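UPF0255 protein frsA (Vibrio vulnificus, PDB 4I4C) probably hydrolyses carboxylic esters to an alcohol and a carboxylate, and belongs to the FrsA family of alpha/beta-hydrolases. Local coordinates at residues A[182-196]-A[213-227]. Residues are numbered along the deposited sequence; the frame is centred on the assembly and turned at random.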
loop_
_atom_site.group_PDB
_atom_site.type_symbol
_atom_site.label_atom_id
_atom_site.label_comp_id
_atom_site.label_asym_id
_atom_site.label_seq_id
_atom_site.Cartn_x
_atom_site.Cartn_y
_atom_site.Cartn_z
ATOM N N ALA A 182 13.071 4.873 4.817
ATOM C CA ALA A 182 12.817 4.554 3.416
ATOM C C ALA A 182 13.770 3.471 2.907
ATOM O O ALA A 182 14.869 3.299 3.434
ATOM C CB ALA A 182 12.911 5.831 2.551
ATOM N N HIS A 183 13.354 2.737 1.884
ATOM C CA HIS A 183 14.213 1.697 1.329
ATOM C C HIS A 183 14.625 2.012 -0.110
ATOM O O HIS A 183 13.791 2.071 -1.006
ATOM C CB HIS A 183 13.532 0.327 1.395
ATOM C CG HIS A 183 13.369 -0.204 2.784
ATOM N ND1 HIS A 183 12.414 0.267 3.659
ATOM C CD2 HIS A 183 14.047 -1.170 3.456
ATOM C CE1 HIS A 183 12.505 -0.387 4.804
ATOM N NE2 HIS A 183 13.490 -1.265 4.704
ATOM N N LEU A 184 15.925 2.189 -0.317
ATOM C CA LEU A 184 16.476 2.484 -1.635
ATOM C C LEU A 184 16.993 1.216 -2.295
ATOM O O LEU A 184 17.925 0.592 -1.808
ATOM C CB LEU A 184 17.607 3.514 -1.514
ATOM C CG LEU A 184 18.330 3.951 -2.792
ATOM C CD1 LEU A 184 17.377 4.685 -3.755
ATOM C CD2 LEU A 184 19.533 4.835 -2.434
ATOM N N HIS A 185 16.365 0.834 -3.395
ATOM C CA HIS A 185 16.733 -0.352 -4.151
ATOM C C HIS A 185 17.529 0.058 -5.383
ATOM O O HIS A 185 17.018 0.783 -6.234
ATOM C CB HIS A 185 15.473 -1.085 -4.617
ATOM C CG HIS A 185 14.496 -1.359 -3.520
ATOM N ND1 HIS A 185 13.828 -0.362 -2.852
ATOM C CD2 HIS A 185 14.082 -2.531 -2.976
ATOM C CE1 HIS A 185 13.038 -0.905 -1.933
ATOM N NE2 HIS A 185 13.177 -2.214 -1.992
ATOM N N LEU A 186 18.764 -0.419 -5.494
ATOM C CA LEU A 186 19.605 -0.083 -6.642
ATOM C C LEU A 186 20.063 -1.332 -7.393
ATOM O O LEU A 186 20.301 -2.368 -6.785
ATOM C CB LEU A 186 20.819 0.707 -6.169
ATOM C CG LEU A 186 20.486 1.949 -5.354
ATOM C CD1 LEU A 186 21.432 2.058 -4.180
ATOM C CD2 LEU A 186 20.549 3.201 -6.233
ATOM N N THR A 187 20.185 -1.239 -8.718
ATOM C CA THR A 187 20.717 -2.351 -9.509
ATOM C C THR A 187 22.213 -2.500 -9.260
ATOM O O THR A 187 22.761 -3.614 -9.246
ATOM C CB THR A 187 20.487 -2.148 -11.006
ATOM O OG1 THR A 187 21.041 -0.889 -11.396
ATOM C CG2 THR A 187 19.002 -2.152 -11.320
ATOM N N ASN A 188 22.858 -1.355 -9.062
ATOM C CA ASN A 188 24.275 -1.273 -8.753
ATOM C C ASN A 188 24.579 0.143 -8.298
ATOM O O ASN A 188 23.682 0.994 -8.246
ATOM C CB ASN A 188 25.136 -1.638 -9.968
ATOM C CG ASN A 188 24.832 -0.790 -11.180
ATOM O OD1 ASN A 188 25.068 0.416 -11.181
ATOM N ND2 ASN A 188 24.320 -1.421 -12.233
ATOM N N THR A 189 25.837 0.400 -7.971
ATOM C CA THR A 189 26.250 1.761 -7.653
ATOM C C THR A 189 27.340 2.245 -8.604
ATOM O O THR A 189 28.136 3.109 -8.247
ATOM C CB THR A 189 26.730 1.882 -6.198
ATOM O OG1 THR A 189 27.746 0.899 -5.949
ATOM C CG2 THR A 189 25.562 1.669 -5.237
ATOM N N ASP A 190 27.357 1.690 -9.814
ATOM C CA ASP A 190 28.359 2.032 -10.828
ATOM C C ASP A 190 28.313 3.517 -11.198
ATOM O O ASP A 190 29.348 4.170 -11.330
ATOM C CB ASP A 190 28.180 1.172 -12.093
ATOM C CG ASP A 190 28.519 -0.303 -11.867
ATOM O OD1 ASP A 190 29.135 -0.636 -10.828
ATOM O OD2 ASP A 190 28.175 -1.131 -12.745
ATOM N N LYS A 191 27.108 4.042 -11.379
ATOM C CA LYS A 191 26.926 5.460 -11.642
ATOM C C LYS A 191 25.635 5.877 -10.960
ATOM O O LYS A 191 24.835 5.023 -10.596
ATOM C CB LYS A 191 26.851 5.719 -13.148
ATOM C CG LYS A 191 25.610 5.163 -13.811
ATOM C CD LYS A 191 25.834 4.963 -15.304
ATOM C CE LYS A 191 24.526 4.742 -16.047
ATOM N NZ LYS A 191 23.691 5.980 -16.056
ATOM N N PRO A 192 25.441 7.184 -10.746
ATOM C CA PRO A 192 24.155 7.669 -10.225
ATOM C C PRO A 192 22.990 7.284 -11.137
ATOM O O PRO A 192 23.058 7.505 -12.345
ATOM C CB PRO A 192 24.336 9.195 -10.185
ATOM C CG PRO A 192 25.635 9.470 -10.922
ATOM C CD PRO A 192 26.457 8.247 -10.777
ATOM N N HIS A 193 21.943 6.699 -10.557
ATOM C CA HIS A 193 20.821 6.174 -11.333
ATOM C C HIS A 193 19.557 6.999 -11.146
ATOM O O HIS A 193 19.307 7.532 -10.050
ATOM C CB HIS A 193 20.522 4.716 -10.928
ATOM C CG HIS A 193 21.578 3.749 -11.350
ATOM N ND1 HIS A 193 21.888 3.522 -12.673
ATOM C CD2 HIS A 193 22.406 2.958 -10.626
ATOM C CE1 HIS A 193 22.865 2.634 -12.746
ATOM N NE2 HIS A 193 23.194 2.273 -11.521
ATOM N N PRO A 194 18.731 7.069 -12.202
ATOM C CA PRO A 194 17.408 7.683 -12.083
ATOM C C PRO A 194 16.627 6.939 -11.013
ATOM O O PRO A 194 16.903 5.752 -10.768
ATOM C CB PRO A 194 16.788 7.469 -13.470
ATOM C CG PRO A 194 17.542 6.321 -14.045
ATOM C CD PRO A 194 18.938 6.449 -13.522
ATOM N N VAL A 195 15.683 7.616 -10.369
ATOM C CA VAL A 195 15.011 7.024 -9.206
ATOM C C VAL A 195 13.530 7.347 -9.194
ATOM O O VAL A 195 13.117 8.436 -9.606
ATOM C CB VAL A 195 15.679 7.494 -7.871
ATOM C CG1 VAL A 195 15.543 9.007 -7.683
ATOM C CG2 VAL A 195 15.119 6.727 -6.664
ATOM N N VAL A 196 12.720 6.397 -8.749
ATOM C CA VAL A 196 11.322 6.690 -8.509
ATOM C C VAL A 196 10.990 6.504 -7.035
ATOM O O VAL A 196 11.345 5.493 -6.438
ATOM C CB VAL A 196 10.398 5.829 -9.380
ATOM C CG1 VAL A 196 10.538 6.220 -10.833
ATOM C CG2 VAL A 196 10.723 4.364 -9.208
ATOM N N PHE A 213 10.222 -3.283 -8.450
ATOM C CA PHE A 213 11.647 -3.088 -8.742
ATOM C C PHE A 213 12.242 -4.262 -9.528
ATOM O O PHE A 213 12.852 -4.061 -10.569
ATOM C CB PHE A 213 12.442 -2.874 -7.444
ATOM C CG PHE A 213 13.941 -2.850 -7.635
ATOM C CD1 PHE A 213 14.573 -1.722 -8.144
ATOM C CD2 PHE A 213 14.720 -3.942 -7.295
ATOM C CE1 PHE A 213 15.948 -1.694 -8.311
ATOM C CE2 PHE A 213 16.098 -3.914 -7.464
ATOM C CZ PHE A 213 16.705 -2.790 -7.970
ATOM N N ARG A 214 12.069 -5.487 -9.036
ATOM C CA ARG A 214 12.758 -6.645 -9.627
ATOM C C ARG A 214 12.366 -6.919 -11.079
ATOM O O ARG A 214 13.219 -7.195 -11.916
ATOM C CB ARG A 214 12.530 -7.916 -8.796
ATOM C CG ARG A 214 13.502 -9.050 -9.109
ATOM C CD ARG A 214 12.972 -10.389 -8.545
ATOM N NE ARG A 214 11.663 -10.710 -9.115
ATOM C CZ ARG A 214 10.938 -11.785 -8.822
ATOM N NH1 ARG A 214 11.375 -12.688 -7.945
ATOM N NH2 ARG A 214 9.768 -11.954 -9.417
ATOM N N ASP A 215 11.075 -6.828 -11.371
ATOM C CA ASP A 215 10.565 -7.269 -12.659
ATOM C C ASP A 215 10.329 -6.132 -13.650
ATOM O O ASP A 215 10.022 -6.388 -14.816
ATOM C CB ASP A 215 9.267 -8.052 -12.463
ATOM C CG ASP A 215 9.488 -9.389 -11.755
ATOM O OD1 ASP A 215 10.635 -9.879 -11.729
ATOM O OD2 ASP A 215 8.510 -9.954 -11.230
ATOM N N HIS A 216 10.466 -4.889 -13.194
ATOM C CA HIS A 216 10.147 -3.734 -14.028
ATOM C C HIS A 216 11.189 -2.610 -13.995
ATOM O O HIS A 216 11.860 -2.353 -14.994
ATOM C CB HIS A 216 8.751 -3.202 -13.695
ATOM C CG HIS A 216 7.660 -4.200 -13.943
ATOM N ND1 HIS A 216 7.421 -5.263 -13.099
ATOM C CD2 HIS A 216 6.756 -4.306 -14.946
ATOM C CE1 HIS A 216 6.416 -5.979 -13.568
ATOM N NE2 HIS A 216 5.992 -5.419 -14.687
ATOM N N LEU A 217 11.322 -1.938 -12.859
ATOM C CA LEU A 217 12.230 -0.802 -12.771
ATOM C C LEU A 217 13.701 -1.193 -12.970
ATOM O O LEU A 217 14.467 -0.454 -13.596
ATOM C CB LEU A 217 12.045 -0.081 -11.441
ATOM C CG LEU A 217 10.650 0.479 -11.173
ATOM C CD1 LEU A 217 10.537 0.942 -9.727
ATOM C CD2 LEU A 217 10.358 1.613 -12.120
ATOM N N ALA A 218 14.095 -2.351 -12.452
ATOM C CA ALA A 218 15.509 -2.722 -12.428
ATOM C C ALA A 218 16.059 -2.961 -13.823
ATOM O O ALA A 218 17.253 -2.788 -14.056
ATOM C CB ALA A 218 15.745 -3.961 -11.560
ATOM N N LYS A 219 15.185 -3.373 -14.739
ATOM C CA LYS A 219 15.585 -3.683 -16.106
ATOM C C LYS A 219 15.993 -2.420 -16.857
ATOM O O LYS A 219 16.604 -2.488 -17.922
ATOM C CB LYS A 219 14.471 -4.454 -16.826
ATOM C CG LYS A 219 14.329 -5.881 -16.279
ATOM C CD LYS A 219 13.162 -6.659 -16.870
ATOM C CE LYS A 219 13.187 -8.099 -16.361
ATOM N NZ LYS A 219 11.884 -8.807 -16.513
ATOM N N HIS A 220 15.684 -1.271 -16.266
ATOM C CA HIS A 220 16.065 0.022 -16.830
ATOM C C HIS A 220 17.041 0.771 -15.932
ATOM O O HIS A 220 17.277 1.968 -16.117
ATOM C CB HIS A 220 14.825 0.880 -17.061
ATOM C CG HIS A 220 13.889 0.319 -18.082
ATOM N ND1 HIS A 220 12.795 -0.452 -17.747
ATOM C CD2 HIS A 220 13.889 0.406 -19.431
ATOM C CE1 HIS A 220 12.159 -0.810 -18.846
ATOM N NE2 HIS A 220 12.800 -0.302 -19.883
ATOM N N ASP A 221 17.592 0.062 -14.952
ATOM C CA ASP A 221 18.480 0.660 -13.954
ATOM C C ASP A 221 17.839 1.821 -13.186
ATOM O O ASP A 221 18.537 2.666 -12.649
ATOM C CB ASP A 221 19.802 1.094 -14.590
ATOM C CG ASP A 221 20.642 -0.084 -15.038
ATOM O OD1 ASP A 221 20.853 -1.019 -14.233
ATOM O OD2 ASP A 221 21.083 -0.085 -16.202
ATOM N N ILE A 222 16.513 1.844 -13.132
ATOM C CA ILE A 222 15.793 2.812 -12.322
ATOM C C ILE A 222 15.709 2.347 -10.865
ATOM O O ILE A 222 15.105 1.312 -10.555
ATOM C CB ILE A 222 14.365 3.054 -12.861
ATOM C CG1 ILE A 222 14.415 3.614 -14.281
ATOM C CG2 ILE A 222 13.587 4.012 -11.930
ATOM C CD1 ILE A 222 13.063 3.875 -14.856
ATOM N N ALA A 223 16.320 3.117 -9.976
ATOM C CA ALA A 223 16.260 2.830 -8.554
ATOM C C ALA A 223 14.853 3.031 -8.006
ATOM O O ALA A 223 14.117 3.911 -8.450
ATOM C CB ALA A 223 17.256 3.688 -7.789
ATOM N N MET A 224 14.482 2.214 -7.027
ATOM C CA MET A 224 13.192 2.377 -6.385
ATOM C C MET A 224 13.390 2.777 -4.940
ATOM O O MET A 224 14.164 2.160 -4.225
ATOM C CB MET A 224 12.361 1.097 -6.475
ATOM C CG MET A 224 11.070 1.171 -5.679
ATOM S SD MET A 224 9.980 -0.242 -5.894
ATOM C CE MET A 224 10.666 -1.406 -4.728
ATOM N N LEU A 225 12.685 3.813 -4.511
ATOM C CA LEU A 225 12.806 4.292 -3.147
ATOM C C LEU A 225 11.431 4.239 -2.515
ATOM O O LEU A 225 10.587 5.074 -2.808
ATOM C CB LEU A 225 13.344 5.719 -3.138
ATOM C CG LEU A 225 13.572 6.368 -1.778
ATOM C CD1 LEU A 225 14.565 5.543 -0.977
ATOM C CD2 LEU A 225 14.081 7.787 -1.959
ATOM N N THR A 226 11.188 3.234 -1.675
ATOM C CA THR A 226 9.868 3.073 -1.068
ATOM C C THR A 226 9.692 3.934 0.180
ATOM O O THR A 226 10.636 4.161 0.939
ATOM C CB THR A 226 9.561 1.604 -0.747
ATOM O OG1 THR A 226 10.559 1.088 0.141
ATOM C CG2 THR A 226 9.566 0.775 -2.028
ATOM N N VAL A 227 8.472 4.426 0.372
ATOM C CA VAL A 227 8.140 5.256 1.514
ATOM C C VAL A 227 6.727 4.901 1.973
ATOM O O VAL A 227 5.850 4.647 1.140
ATOM C CB VAL A 227 8.168 6.768 1.148
ATOM C CG1 VAL A 227 7.941 7.612 2.390
ATOM C CG2 VAL A 227 9.486 7.162 0.481
HETATM O O HOH W 1 19.037 1.315 -9.960
#
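Met-224 O is gripped twice by His-185: the backbone N lies 2.7 Å from it in a nearly straight bond, and ND1 of the ring 2.9 Å from it, well above the carbonyl plane. With CG beside its own backbone N (chi1 -52°), the imidazole folds back along the strand far enough for this second bond, which together with Tyr-157 at NE2 fixes its rotation. Met-224 bends at its thioether (chi3 84°) and sets CE over the centre of one face of the His-185 imidazole, 3.7 Å from its centroid. His-185 CB in turn makes a CH-pi contact with Phe-213, 3.6 Å from the ring centroid, while Ala-218 CB covers the opposite face of the phenyl. Beyond the strand end, Thr-187 OG1 donates to the anti side of Asp-221 OD1 at 2.8 Å; Asp-221, with positive phi, is the C-prime residue of the Schellman motif closing helix 210-217. On the other edge of 223-226, Ala-223 N bonds Pro-194 O and Leu-225 N bonds Val-196 O. Strand 223-226 thus runs between antiparallel 178-186 and parallel 193-199, completing a beta-alpha-beta unit of the alpha/beta-hydrolase sheet, with helices 210-217 and 394-413 both on the face carrying His-185, Met-224 and Val-196, the first against His-185 and Met-224, the second against Val-196.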